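Local atomic coordinates of 5-formaminoimidazole-4-carboxamide-1-(Beta)-D-ribofuranosyl 5'-monophosphate synthetase (Thermococcus kodakarensis, PDB entry 2PBZ), a protein that probably catalyses an ATP- and magnesium-dependent ligation that forms a carbon-nitrogen bond in IMP biosynthesis, as a PurP-type enzyme related to the ATP-grasp ligases. Residues Glu23-Arg28 with Glu297-Glu302; Val31-Arg36 with Val50-Thr55; Leu181-Leu186 with Glu281-Glu286; Leu187-Arg192 with Ile217-Ser222. One frame throughout, in Å; residues are numbered along the deposited sequence.

Contact 1: residues Glu23-Arg28 with Glu297-Glu302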
loop_
_atom_site.group_PDB
_atom_site.type_symbol
_atom_site.label_atom_id
_atom_site.label_comp_id
_atom_site.label_asym_id
_atom_site.label_seq_id
_atom_site.Cartn_x
_atom_site.Cartn_y
_atom_site.Cartn_z
ATOM N N GLU A 23 19.544 -14.689 0.221
ATOM C CA GLU A 23 20.894 -14.445 0.706
ATOM C C GLU A 23 21.776 -15.665 0.495
ATOM O O GLU A 23 22.891 -15.739 1.010
ATOM C CB GLU A 23 20.867 -14.072 2.186
ATOM C CG GLU A 23 20.347 -12.675 2.458
ATOM C CD GLU A 23 21.200 -11.620 1.800
ATOM O OE1 GLU A 23 22.426 -11.644 2.031
ATOM O OE2 GLU A 23 20.656 -10.771 1.057
ATOM N N GLY A 24 21.257 -16.625 -0.263
ATOM C CA GLY A 24 22.015 -17.828 -0.557
ATOM C C GLY A 24 21.951 -18.956 0.452
ATOM O O GLY A 24 22.605 -19.987 0.264
ATOM N N PHE A 25 21.184 -18.776 1.523
ATOM C CA PHE A 25 21.055 -19.820 2.534
ATOM C C PHE A 25 20.141 -20.931 2.082
ATOM O O PHE A 25 19.359 -20.766 1.149
ATOM C CB PHE A 25 20.513 -19.251 3.837
ATOM C CG PHE A 25 21.512 -18.458 4.600
ATOM C CD1 PHE A 25 21.398 -17.072 4.692
ATOM C CD2 PHE A 25 22.596 -19.096 5.204
ATOM C CE1 PHE A 25 22.358 -16.320 5.377
ATOM C CE2 PHE A 25 23.564 -18.369 5.891
ATOM C CZ PHE A 25 23.450 -16.971 5.982
ATOM N N LYS A 26 20.242 -22.068 2.755
ATOM C CA LYS A 26 19.410 -23.215 2.435
ATOM C C LYS A 26 18.166 -23.064 3.285
ATOM O O LYS A 26 18.218 -22.457 4.346
ATOM C CB LYS A 26 20.140 -24.520 2.768
ATOM C CG LYS A 26 20.091 -25.543 1.651
ATOM C CD LYS A 26 20.717 -24.979 0.392
ATOM C CE LYS A 26 20.597 -25.930 -0.791
ATOM N NZ LYS A 26 21.105 -25.311 -2.065
ATOM N N THR A 27 17.065 -23.646 2.833
ATOM C CA THR A 27 15.780 -23.514 3.508
ATOM C C THR A 27 15.119 -24.785 4.036
ATOM O O THR A 27 15.092 -25.806 3.350
ATOM C CB THR A 27 14.796 -22.802 2.542
ATOM O OG1 THR A 27 15.136 -21.413 2.461
ATOM C CG2 THR A 27 13.369 -22.960 2.985
ATOM N N ARG A 28 14.578 -24.696 5.253
ATOM C CA ARG A 28 13.848 -25.794 5.885
ATOM C C ARG A 28 12.608 -25.278 6.598
ATOM O O ARG A 28 12.698 -24.438 7.489
ATOM C CB ARG A 28 14.693 -26.541 6.901
ATOM C CG ARG A 28 13.870 -27.489 7.769
ATOM C CD ARG A 28 14.724 -28.180 8.798
ATOM N NE ARG A 28 15.764 -28.990 8.178
ATOM C CZ ARG A 28 16.910 -29.310 8.771
ATOM N NH1 ARG A 28 17.148 -28.878 10.002
ATOM N NH2 ARG A 28 17.816 -30.044 8.136
ATOM N N GLU A 297 21.966 -10.455 7.875
ATOM C CA GLU A 297 22.662 -10.290 9.135
ATOM C C GLU A 297 23.424 -11.581 9.385
ATOM O O GLU A 297 24.563 -11.577 9.837
ATOM C CB GLU A 297 21.663 -10.055 10.269
ATOM C CG GLU A 297 22.326 -9.738 11.593
ATOM C CD GLU A 297 22.884 -8.338 11.631
ATOM O OE1 GLU A 297 23.462 -7.880 10.616
ATOM O OE2 GLU A 297 22.749 -7.701 12.683
ATOM N N LEU A 298 22.769 -12.685 9.073
ATOM C CA LEU A 298 23.343 -13.998 9.242
ATOM C C LEU A 298 24.546 -14.153 8.319
ATOM O O LEU A 298 25.636 -14.510 8.758
ATOM C CB LEU A 298 22.285 -15.039 8.919
ATOM C CG LEU A 298 22.330 -16.381 9.640
ATOM C CD1 LEU A 298 22.479 -16.166 11.143
ATOM C CD2 LEU A 298 21.057 -17.155 9.322
ATOM N N ARG A 299 24.360 -13.862 7.039
ATOM C CA ARG A 299 25.445 -13.998 6.072
ATOM C C ARG A 299 26.637 -13.110 6.418
ATOM O O ARG A 299 27.785 -13.495 6.216
ATOM C CB ARG A 299 24.959 -13.648 4.672
ATOM C CG ARG A 299 25.862 -14.173 3.577
ATOM C CD ARG A 299 25.594 -13.444 2.284
ATOM N NE ARG A 299 25.811 -12.015 2.477
ATOM C CZ ARG A 299 26.620 -11.266 1.729
ATOM N NH1 ARG A 299 27.293 -11.809 0.721
ATOM N NH2 ARG A 299 26.774 -9.973 2.008
ATOM N N LEU A 300 26.364 -11.909 6.921
ATOM C CA LEU A 300 27.439 -11.008 7.284
ATOM C C LEU A 300 28.229 -11.596 8.435
ATOM O O LEU A 300 29.446 -11.510 8.461
ATOM C CB LEU A 300 26.890 -9.645 7.696
ATOM C CG LEU A 300 26.419 -8.756 6.561
ATOM C CD1 LEU A 300 25.965 -7.430 7.133
ATOM C CD2 LEU A 300 27.555 -8.557 5.560
ATOM N N ALA A 301 27.526 -12.188 9.390
ATOM C CA ALA A 301 28.183 -12.798 10.526
ATOM C C ALA A 301 29.057 -13.977 10.069
ATOM O O ALA A 301 30.179 -14.147 10.537
ATOM C CB ALA A 301 27.142 -13.257 11.537
ATOM N N GLU A 302 28.540 -14.779 9.145
ATOM C CA GLU A 302 29.269 -15.926 8.619
ATOM C C GLU A 302 30.613 -15.505 8.051
ATOM O O GLU A 302 31.668 -16.033 8.433
ATOM C CB GLU A 302 28.480 -16.578 7.492
ATOM C CG GLU A 302 27.153 -17.118 7.909
ATOM C CD GLU A 302 27.291 -18.371 8.736
ATOM O OE1 GLU A 302 28.040 -18.334 9.752
ATOM O OE2 GLU A 302 26.653 -19.386 8.365
#
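Phe25 drives its ring rim-first against the helix that carries Leu298 and Arg299, a small example of how an aromatic side chain can dock a loop onto a helix. The rim atom Phe25 CZ points at the backbone, 3.4 Å from Arg299 N, with that nitrogen in the ring plane. Leu298 flanks the same corner: its CB lies 3.7 Å from Phe25 CZ, while its CD2 sits 4.1 Å above one ring face, displaced toward the rim. Arg299 CB completes the shallow seat at 3.8 Å from Phe25 CE1. Beside CZ, at the edge by Phe25 CE2, lies Glu302 OE2, its carboxylate turned 31° from the ring. Phe25 CB points toward the helix, and chi1 of -75° sets CG anti to the carbonyl carbon, beside the backbone N. An alanine here would probably leave Leu298 and the CB of Arg299 facing a gap where the ring had packed.

Charge adds a second point of attachment. Glu23 OE1 lies 3.4 Å from Arg299 NE, well out of the guanidinium plane, so the pair is held by charge alone and not by a directed N-H. Stronger partners lie just outside: Glu23 OE2 forms salt bridges with Arg292 and Arg296, and Arg299 forms one with Glu303.

Glu23 is the first residue beyond helix 13-22, Gly24 turns the chain in a left-handed conformation, and Phe25 precedes strand 27-31. The contact thereby joins this helix-to-strand turn to helix 290-302, with Val5 of the adjacent strand 5-8 touching both Phe25 and Leu298.

Contact 2: residues Val31-Arg36 with Val50-Thr55; sequences VSPKRR and VAEEMT
Val50 and Val31 pair as neighbours in a parallel bridge, their CA atoms 4.9 Å apart and their side chains on the same face of the sheet. Just beyond the bridge, Ala51 N donates to Val31 O at 2.8 Å, with an N-H...O angle of 146° and the donor tilted 22° from the carbonyl plane. The same oxygen takes a CA-H...O contact from Val50 CA, so one carbonyl is approached by two successive residues of the partner.

Val50 carries the largest buried area and works through both branches. Its CG1, anti to the backbone N (chi1 -172°), reaches Pro33 N at 3.7 Å; CG2 meets Arg36 CD at 3.8 Å. The two valines touch more loosely, Val31 CG1 standing 4.4 Å from Val50 CG2.

Pro33 supplies the third surface. Its CD lies 3.6 Å from Ala51 O, and its CG faces the Glu52 carboxylate, the two side chains crossing at about a right angle. Selenomethionine Met54 curls back through bent chi2 and chi3, bringing CE near Val31 N.

Strands 27-31 and 47-50 end here in the parallel sheet of a region assigned to the Rossmann clan. The chemistry is that of a strand pair coming apart: one conventional hydrogen bond and weak CA-H...O contacts set the register, apolar branches fill in beside them, and the charged Arg36 and Glu52 contribute mainly peripheral packing, with no salt bridge across the contact.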
loop_
_atom_site.group_PDB
_atom_site.type_symbol
_atom_site.label_atom_id
_atom_site.label_comp_id
_atom_site.label_asym_id
_atom_site.label_seq_id
_atom_site.Cartn_x
_atom_site.Cartn_y
_atom_site.Cartn_z
ATOM N N VAL A 31 6.030 -27.750 8.760
ATOM C CA VAL A 31 4.634 -27.452 8.473
ATOM C C VAL A 31 3.730 -28.631 8.819
ATOM O O VAL A 31 4.175 -29.774 8.855
ATOM C CB VAL A 31 4.467 -27.110 6.968
ATOM C CG1 VAL A 31 4.720 -28.357 6.132
ATOM C CG2 VAL A 31 3.083 -26.560 6.685
ATOM N N SER A 32 2.452 -28.353 9.064
ATOM C CA SER A 32 1.506 -29.409 9.388
ATOM C C SER A 32 0.913 -30.003 8.114
ATOM O O SER A 32 0.992 -29.412 7.034
ATOM C CB SER A 32 0.386 -28.878 10.280
ATOM O OG SER A 32 -0.390 -27.904 9.619
ATOM N N PRO A 33 0.310 -31.192 8.226
ATOM C CA PRO A 33 -0.275 -31.817 7.041
ATOM C C PRO A 33 -1.337 -30.963 6.348
ATOM O O PRO A 33 -1.363 -30.881 5.123
ATOM C CB PRO A 33 -0.815 -33.138 7.578
ATOM C CG PRO A 33 -1.123 -32.815 9.014
ATOM C CD PRO A 33 0.076 -32.008 9.425
ATOM N N LYS A 34 -2.189 -30.306 7.128
ATOM C CA LYS A 34 -3.242 -29.475 6.551
ATOM C C LYS A 34 -2.726 -28.273 5.761
ATOM O O LYS A 34 -3.296 -27.918 4.730
ATOM C CB LYS A 34 -4.200 -28.982 7.639
ATOM C CG LYS A 34 -5.426 -28.286 7.077
ATOM C CD LYS A 34 -6.335 -27.742 8.180
ATOM C CE LYS A 34 -7.546 -27.010 7.584
ATOM N NZ LYS A 34 -8.617 -26.702 8.590
ATOM N N ARG A 35 -1.640 -27.661 6.231
ATOM C CA ARG A 35 -1.086 -26.491 5.563
ATOM C C ARG A 35 0.007 -26.762 4.535
ATOM O O ARG A 35 0.349 -25.871 3.772
ATOM C CB ARG A 35 -0.547 -25.502 6.602
ATOM C CG ARG A 35 -1.595 -24.680 7.341
ATOM C CD ARG A 35 -0.944 -23.766 8.392
ATOM N NE ARG A 35 -1.840 -22.717 8.900
ATOM C CZ ARG A 35 -3.095 -22.916 9.327
ATOM N NH1 ARG A 35 -3.640 -24.138 9.308
ATOM N NH2 ARG A 35 -3.811 -21.896 9.796
ATOM N N ARG A 36 0.548 -27.977 4.488
ATOM C CA ARG A 36 1.631 -28.249 3.548
ATOM C C ARG A 36 1.357 -28.184 2.046
ATOM O O ARG A 36 2.268 -27.909 1.274
ATOM C CB ARG A 36 2.301 -29.589 3.846
ATOM C CG ARG A 36 1.504 -30.810 3.496
ATOM C CD ARG A 36 2.435 -31.983 3.169
ATOM N NE ARG A 36 2.843 -31.987 1.769
ATOM C CZ ARG A 36 2.003 -32.115 0.741
ATOM N NH1 ARG A 36 0.694 -32.257 0.943
ATOM N NH2 ARG A 36 2.473 -32.091 -0.500
ATOM N N VAL A 50 7.195 -32.126 7.554
ATOM C CA VAL A 50 5.785 -32.169 7.937
ATOM C C VAL A 50 5.642 -32.765 9.325
ATOM O O VAL A 50 6.350 -33.708 9.656
ATOM C CB VAL A 50 4.970 -33.034 6.977
ATOM C CG1 VAL A 50 3.498 -32.904 7.291
ATOM C CG2 VAL A 50 5.268 -32.635 5.548
ATOM N N ALA A 51 4.722 -32.227 10.125
ATOM C CA ALA A 51 4.504 -32.720 11.478
ATOM C C ALA A 51 3.180 -32.271 12.095
ATOM O O ALA A 51 2.698 -31.180 11.819
ATOM C CB ALA A 51 5.655 -32.288 12.372
ATOM N N GLU A 52 2.597 -33.121 12.934
ATOM C CA GLU A 52 1.347 -32.790 13.606
ATOM C C GLU A 52 1.607 -31.613 14.557
ATOM O O GLU A 52 0.848 -30.644 14.588
ATOM C CB GLU A 52 0.836 -33.987 14.420
ATOM C CG GLU A 52 0.675 -35.307 13.650
ATOM C CD GLU A 52 -0.347 -35.234 12.499
ATOM O OE1 GLU A 52 -1.316 -34.425 12.587
ATOM O OE2 GLU A 52 -0.185 -35.999 11.511
ATOM N N GLU A 53 2.689 -31.722 15.326
ATOM C CA GLU A 53 3.104 -30.711 16.297
ATOM C C GLU A 53 4.453 -30.144 15.856
ATOM O O GLU A 53 5.234 -30.846 15.215
ATOM C CB GLU A 53 3.260 -31.345 17.692
ATOM C CG GLU A 53 1.972 -31.847 18.333
ATOM C CD GLU A 53 1.044 -30.707 18.769
ATOM O OE1 GLU A 53 1.489 -29.842 19.579
ATOM O OE2 GLU A 53 -0.133 -30.684 18.305
HETATM N N MSE A 54 4.724 -28.889 16.222
HETATM C CA MSE A 54 5.979 -28.212 15.869
HETATM C C MSE A 54 7.033 -28.337 16.968
HETATM O O MSE A 54 8.130 -27.790 16.856
HETATM C CB MSE A 54 5.731 -26.722 15.630
HETATM C CG MSE A 54 4.540 -26.399 14.756
HETATM SE SE MSE A 54 4.719 -26.979 12.914
HETATM C CE MSE A 54 6.075 -25.742 12.323
ATOM N N THR A 55 6.689 -29.061 18.023
ATOM C CA THR A 55 7.576 -29.236 19.159
ATOM C C THR A 55 8.923 -29.877 18.828
ATOM O O THR A 55 9.716 -30.134 19.724
ATOM C CB THR A 55 6.872 -30.059 20.244
ATOM O OG1 THR A 55 6.595 -31.369 19.745
ATOM C CG2 THR A 55 5.539 -29.410 20.617
#

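Contact 3: residues Leu181-Leu186 with Glu281-Glu286; sequences LERLEL and ELYWGE
Glu185 and Tyr283 mark the closest backbone approach, 7.7 Å between CA atoms, and side chains span that separation. Strand 183-194 starts at a G1 beta bulge, where Glu182 and Arg183 both face Ser178; the partner is the short, weakly bonded helix 280-283 and the loop after it. Tyr283 OH accepts a hydrogen bond from Leu186 N, 3.1 Å long and nearly straight (165°). A water links the same hydroxyl to Leu184 O.

Glu185 CG sits 3.5 Å from the Tyr283 ring centroid, a CH-pi contact squarely over the face. Glu185 OE1 meets the edge of Trp284, 3.1 Å from CZ3. Arg183 NH2 hangs over the Trp284 face in a cation-pi contact, the guanidinium almost perpendicular to the indole (87°), while Arg183 NE holds Glu185 OE2 at 2.8 Å in a salt bridge. A phenylalanine in place of Tyr283 would probably keep the ring packing but leave Leu186 N and the water without their hydroxyl partner.

Leu42 and Pro43 of the third subunit touch Tyr283 and Arg183. Helix 290-302 borders the site, its Arg293 in a salt bridge with Glu185 OE1 and its Arg296 in a cation-pi contact with Trp284. Helix 224-241 and Phe175 of strand 170-178 pack on Leu184 and Leu186.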
loop_
_atom_site.group_PDB
_atom_site.type_symbol
_atom_site.label_atom_id
_atom_site.label_comp_id
_atom_site.label_asym_id
_atom_site.label_seq_id
_atom_site.Cartn_x
_atom_site.Cartn_y
_atom_site.Cartn_z
ATOM N N LEU A 181 26.684 -4.564 12.505
ATOM C CA LEU A 181 26.876 -3.195 12.010
ATOM C C LEU A 181 26.782 -2.173 13.143
ATOM O O LEU A 181 27.090 -0.997 12.973
ATOM C CB LEU A 181 25.842 -2.872 10.924
ATOM C CG LEU A 181 25.768 -3.835 9.734
ATOM C CD1 LEU A 181 24.686 -3.401 8.767
ATOM C CD2 LEU A 181 27.108 -3.871 9.032
ATOM N N GLU A 182 26.351 -2.640 14.304
ATOM C CA GLU A 182 26.229 -1.796 15.479
ATOM C C GLU A 182 25.391 -0.562 15.203
ATOM O O GLU A 182 25.794 0.561 15.527
ATOM C CB GLU A 182 27.616 -1.373 15.977
ATOM C CG GLU A 182 28.529 -2.536 16.348
ATOM C CD GLU A 182 29.752 -2.101 17.160
ATOM O OE1 GLU A 182 29.576 -1.679 18.339
ATOM O OE2 GLU A 182 30.889 -2.176 16.614
ATOM N N ARG A 183 24.226 -0.765 14.591
ATOM C CA ARG A 183 23.331 0.346 14.304
ATOM C C ARG A 183 21.880 -0.080 14.362
ATOM O O ARG A 183 21.559 -1.247 14.191
ATOM C CB ARG A 183 23.627 0.953 12.931
ATOM C CG ARG A 183 23.197 0.099 11.763
ATOM C CD ARG A 183 23.477 0.763 10.422
ATOM N NE ARG A 183 23.204 -0.153 9.318
ATOM C CZ ARG A 183 23.515 0.072 8.046
ATOM N NH1 ARG A 183 24.121 1.196 7.691
ATOM N NH2 ARG A 183 23.217 -0.835 7.126
ATOM N N LEU A 184 21.015 0.890 14.624
ATOM C CA LEU A 184 19.582 0.682 14.697
ATOM C C LEU A 184 18.988 1.119 13.368
ATOM O O LEU A 184 19.201 2.251 12.937
ATOM C CB LEU A 184 18.970 1.523 15.815
ATOM C CG LEU A 184 17.438 1.558 15.821
ATOM C CD1 LEU A 184 16.935 0.142 16.021
ATOM C CD2 LEU A 184 16.922 2.489 16.905
ATOM N N GLU A 185 18.244 0.221 12.727
ATOM C CA GLU A 185 17.619 0.516 11.440
ATOM C C GLU A 185 16.096 0.593 11.549
ATOM O O GLU A 185 15.463 -0.334 12.039
ATOM C CB GLU A 185 18.012 -0.558 10.415
ATOM C CG GLU A 185 19.425 -0.447 9.855
ATOM C CD GLU A 185 19.897 -1.738 9.200
ATOM O OE1 GLU A 185 19.041 -2.487 8.712
ATOM O OE2 GLU A 185 21.115 -2.007 9.159
ATOM N N LEU A 186 15.531 1.715 11.109
ATOM C CA LEU A 186 14.080 1.943 11.100
ATOM C C LEU A 186 13.720 1.508 9.678
ATOM O O LEU A 186 13.958 2.239 8.719
ATOM C CB LEU A 186 13.786 3.437 11.326
ATOM C CG LEU A 186 12.391 4.084 11.407
ATOM C CD1 LEU A 186 11.310 3.053 11.254
ATOM C CD2 LEU A 186 12.254 4.835 12.726
ATOM N N GLU A 281 16.280 0.894 1.880
ATOM C CA GLU A 281 17.036 1.481 0.774
ATOM C C GLU A 281 17.872 2.660 1.273
ATOM O O GLU A 281 18.749 3.156 0.574
ATOM C CB GLU A 281 16.072 1.943 -0.324
ATOM C CG GLU A 281 15.332 0.795 -0.968
ATOM C CD GLU A 281 14.250 1.227 -1.945
ATOM O OE1 GLU A 281 13.516 0.341 -2.415
ATOM O OE2 GLU A 281 14.127 2.431 -2.251
ATOM N N LEU A 282 17.588 3.112 2.486
ATOM C CA LEU A 282 18.324 4.213 3.075
ATOM C C LEU A 282 19.653 3.691 3.621
ATOM O O LEU A 282 20.646 4.419 3.669
ATOM C CB LEU A 282 17.496 4.848 4.196
ATOM C CG LEU A 282 16.117 5.375 3.779
ATOM C CD1 LEU A 282 15.264 5.646 5.002
ATOM C CD2 LEU A 282 16.284 6.610 2.934
ATOM N N TYR A 283 19.679 2.423 4.023
ATOM C CA TYR A 283 20.898 1.831 4.552
ATOM C C TYR A 283 21.552 0.996 3.482
ATOM O O TYR A 283 22.765 0.768 3.515
ATOM C CB TYR A 283 20.591 0.952 5.753
ATOM C CG TYR A 283 19.762 1.647 6.789
ATOM C CD1 TYR A 283 18.376 1.642 6.704
ATOM C CD2 TYR A 283 20.358 2.349 7.835
ATOM C CE1 TYR A 283 17.597 2.319 7.637
ATOM C CE2 TYR A 283 19.592 3.034 8.764
ATOM C CZ TYR A 283 18.208 3.015 8.660
ATOM O OH TYR A 283 17.431 3.686 9.563
ATOM N N TRP A 284 20.742 0.529 2.537
ATOM C CA TRP A 284 21.227 -0.289 1.435
ATOM C C TRP A 284 20.832 0.268 0.088
ATOM O O TRP A 284 19.918 1.070 -0.018
ATOM C CB TRP A 284 20.713 -1.708 1.586
ATOM C CG TRP A 284 21.614 -2.482 2.466
ATOM C CD1 TRP A 284 22.837 -3.012 2.137
ATOM C CD2 TRP A 284 21.421 -2.759 3.854
ATOM N NE1 TRP A 284 23.417 -3.602 3.239
ATOM C CE2 TRP A 284 22.570 -3.462 4.307
ATOM C CE3 TRP A 284 20.395 -2.480 4.763
ATOM C CZ2 TRP A 284 22.711 -3.886 5.618
ATOM C CZ3 TRP A 284 20.535 -2.895 6.055
ATOM C CH2 TRP A 284 21.688 -3.595 6.478
ATOM N N GLY A 285 21.521 -0.139 -0.958
ATOM C CA GLY A 285 21.152 0.388 -2.252
ATOM C C GLY A 285 19.852 -0.237 -2.703
ATOM O O GLY A 285 19.055 0.365 -3.417
ATOM N N GLU A 286 19.634 -1.459 -2.241
ATOM C CA GLU A 286 18.474 -2.247 -2.603
ATOM C C GLU A 286 17.375 -2.245 -1.551
ATOM O O GLU A 286 17.616 -1.941 -0.385
ATOM C CB GLU A 286 18.941 -3.677 -2.894
ATOM C CG GLU A 286 19.716 -4.288 -1.749
ATOM C CD GLU A 286 20.373 -5.599 -2.117
ATOM O OE1 GLU A 286 19.727 -6.396 -2.845
ATOM O OE2 GLU A 286 21.524 -5.835 -1.665
HETATM O O HOH W 1 18.548 4.879 11.765
#

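Contact 4: residues Leu187-Arg192 with Ile217-Ser222; sequences LGVDER and IALRES
Val189 meets Ile217 on a strand where, nearby, the Arg192 guanidinium presents its edge to Asp190 OD2. Arg192 grips a single oxygen side-on: Asp190 OD2 lies in the guanidinium plane, 2.9 Å from Arg192 NE and 3.1 Å from Arg192 NH2. Of the two donors, NE comes nearly along the carboxylate C-O bond, whereas NH2 stands 32° out of the carboxylate plane on the anti side. Arg192 also forms a salt bridge with Asp270 and a cation-pi contact with Tyr172, a residue seen to bind ATP.

Across the contact, Ile217 N donates to Val189 O at 3.0 Å, an almost linear bond (161°). A water accepts from Val189 N and donates to Ile217 O, bridging the two backbones beside the direct bond. Val189 CG1, anti to its backbone N, touches Ile217 CG2 at 4.0 Å, and Val189 CG2 lies 4.1 Å from Leu219 CB. Ile217 CG2 also packs on Glu191 CB, whose carboxylate reaches Arg215 of the third subunit.

Apolar branches thus close the seam around one direct and one water-mediated backbone link. Ala218 and Leu219 instead pair with an antiparallel strand of the third subunit, so the chemistry here is that of a sheet handed from one chain to the next.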
loop_
_atom_site.group_PDB
_atom_site.type_symbol
_atom_site.label_atom_id
_atom_site.label_comp_id
_atom_site.label_asym_id
_atom_site.label_seq_id
_atom_site.Cartn_x
_atom_site.Cartn_y
_atom_site.Cartn_z
ATOM N N LEU A 187 13.155 0.311 9.552
ATOM C CA LEU A 187 12.853 -0.249 8.247
ATOM C C LEU A 187 11.436 -0.232 7.701
ATOM O O LEU A 187 11.196 -0.689 6.602
ATOM C CB LEU A 187 13.404 -1.679 8.191
ATOM C CG LEU A 187 14.925 -1.705 8.391
ATOM C CD1 LEU A 187 15.408 -3.116 8.462
ATOM C CD2 LEU A 187 15.615 -0.982 7.253
ATOM N N GLY A 188 10.490 0.297 8.446
ATOM C CA GLY A 188 9.149 0.343 7.915
ATOM C C GLY A 188 8.097 0.718 8.922
ATOM O O GLY A 188 8.332 0.714 10.129
ATOM N N VAL A 189 6.934 1.074 8.404
ATOM C CA VAL A 189 5.804 1.414 9.243
ATOM C C VAL A 189 4.602 0.730 8.619
ATOM O O VAL A 189 4.259 0.937 7.461
ATOM C CB VAL A 189 5.534 2.928 9.328
ATOM C CG1 VAL A 189 4.389 3.170 10.299
ATOM C CG2 VAL A 189 6.788 3.668 9.775
ATOM N N ASP A 190 3.968 -0.084 9.437
ATOM C CA ASP A 190 2.837 -0.864 9.048
ATOM C C ASP A 190 1.548 -0.301 9.622
ATOM O O ASP A 190 1.552 0.468 10.571
ATOM C CB ASP A 190 3.076 -2.291 9.552
ATOM C CG ASP A 190 1.905 -3.191 9.321
ATOM O OD1 ASP A 190 1.605 -3.462 8.133
ATOM O OD2 ASP A 190 1.282 -3.620 10.326
ATOM N N GLU A 191 0.443 -0.701 9.013
ATOM C CA GLU A 191 -0.897 -0.327 9.438
ATOM C C GLU A 191 -1.714 -1.613 9.307
ATOM O O GLU A 191 -1.715 -2.224 8.242
ATOM C CB GLU A 191 -1.442 0.755 8.517
ATOM C CG GLU A 191 -2.878 1.128 8.778
ATOM C CD GLU A 191 -3.242 2.466 8.153
ATOM O OE1 GLU A 191 -3.059 2.624 6.917
ATOM O OE2 GLU A 191 -3.707 3.345 8.920
ATOM N N ARG A 192 -2.378 -2.036 10.381
ATOM C CA ARG A 192 -3.161 -3.271 10.361
ATOM C C ARG A 192 -4.492 -3.179 9.609
ATOM O O ARG A 192 -5.148 -2.125 9.577
ATOM C CB ARG A 192 -3.477 -3.742 11.793
ATOM C CG ARG A 192 -2.312 -3.782 12.766
ATOM C CD ARG A 192 -1.533 -5.080 12.716
ATOM N NE ARG A 192 -0.113 -4.841 12.500
ATOM C CZ ARG A 192 0.850 -5.201 13.339
ATOM N NH1 ARG A 192 0.549 -5.822 14.474
ATOM N NH2 ARG A 192 2.109 -4.944 13.028
ATOM N N ILE A 217 2.762 1.673 4.920
ATOM C CA ILE A 217 2.439 3.095 4.923
ATOM C C ILE A 217 3.675 3.981 5.015
ATOM O O ILE A 217 4.565 3.737 5.826
ATOM C CB ILE A 217 1.462 3.436 6.095
ATOM C CG1 ILE A 217 1.573 4.911 6.471
ATOM C CG2 ILE A 217 1.762 2.583 7.305
ATOM C CD1 ILE A 217 0.674 5.306 7.621
ATOM N N ALA A 218 3.741 4.996 4.165
ATOM C CA ALA A 218 4.861 5.927 4.192
ATOM C C ALA A 218 4.511 7.030 5.190
ATOM O O ALA A 218 3.722 7.932 4.904
ATOM C CB ALA A 218 5.103 6.516 2.809
ATOM N N LEU A 219 5.103 6.937 6.371
ATOM C CA LEU A 219 4.869 7.893 7.439
ATOM C C LEU A 219 5.370 9.298 7.106
ATOM O O LEU A 219 6.364 9.461 6.386
ATOM C CB LEU A 219 5.555 7.400 8.708
ATOM C CG LEU A 219 5.092 8.068 9.998
ATOM C CD1 LEU A 219 3.714 7.543 10.360
ATOM C CD2 LEU A 219 6.078 7.788 11.106
ATOM N N ARG A 220 4.680 10.315 7.623
ATOM C CA ARG A 220 5.102 11.701 7.406
ATOM C C ARG A 220 6.522 11.759 7.975
ATOM O O ARG A 220 6.741 11.401 9.129
ATOM C CB ARG A 220 4.182 12.664 8.155
ATOM C CG ARG A 220 4.377 14.122 7.799
ATOM C CD ARG A 220 4.321 14.989 9.048
ATOM N NE ARG A 220 2.966 15.357 9.448
ATOM C CZ ARG A 220 2.337 16.434 8.994
ATOM N NH1 ARG A 220 2.954 17.237 8.134
ATOM N NH2 ARG A 220 1.099 16.708 9.392
ATOM N N GLU A 221 7.475 12.181 7.152
ATOM C CA GLU A 221 8.881 12.249 7.536
ATOM C C GLU A 221 9.233 13.000 8.825
ATOM O O GLU A 221 10.217 12.663 9.491
ATOM C CB GLU A 221 9.709 12.828 6.378
ATOM C CG GLU A 221 11.202 12.683 6.577
ATOM C CD GLU A 221 12.004 13.228 5.419
ATOM O OE1 GLU A 221 11.874 12.698 4.294
ATOM O OE2 GLU A 221 12.772 14.189 5.634
ATOM N N SER A 222 8.446 14.007 9.185
ATOM C CA SER A 222 8.728 14.777 10.395
ATOM C C SER A 222 8.543 13.983 11.690
ATOM O O SER A 222 8.949 14.442 12.753
ATOM C CB SER A 222 7.839 16.029 10.451
ATOM O OG SER A 222 6.499 15.689 10.804
HETATM O O HOH W 2 6.727 1.572 5.664
#

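Overall arrangement
Along the chain, contact 1 spans the other three: its segments come first and last, with contact 2 early and in series with contact 3, which encloses contact 4. Contacts 3 and 4 share strand 183-194 of the five-stranded antiparallel sheet; their centres are 16 Å apart, Tyr283 CD1 touches Leu187 CD2 at 3.8 Å, and both meet the third subunit. Contact 1 itself joins the region assigned to the Rossmann clan to the ATP-grasp-type region; it lies about 17 Å, centre to centre, from contact 3 and touches it through Leu300 and Leu181. Contact 2 stands apart, about 34 Å between centres from contact 4, where the Glu191 side chain is about 8 Å from bound ATP.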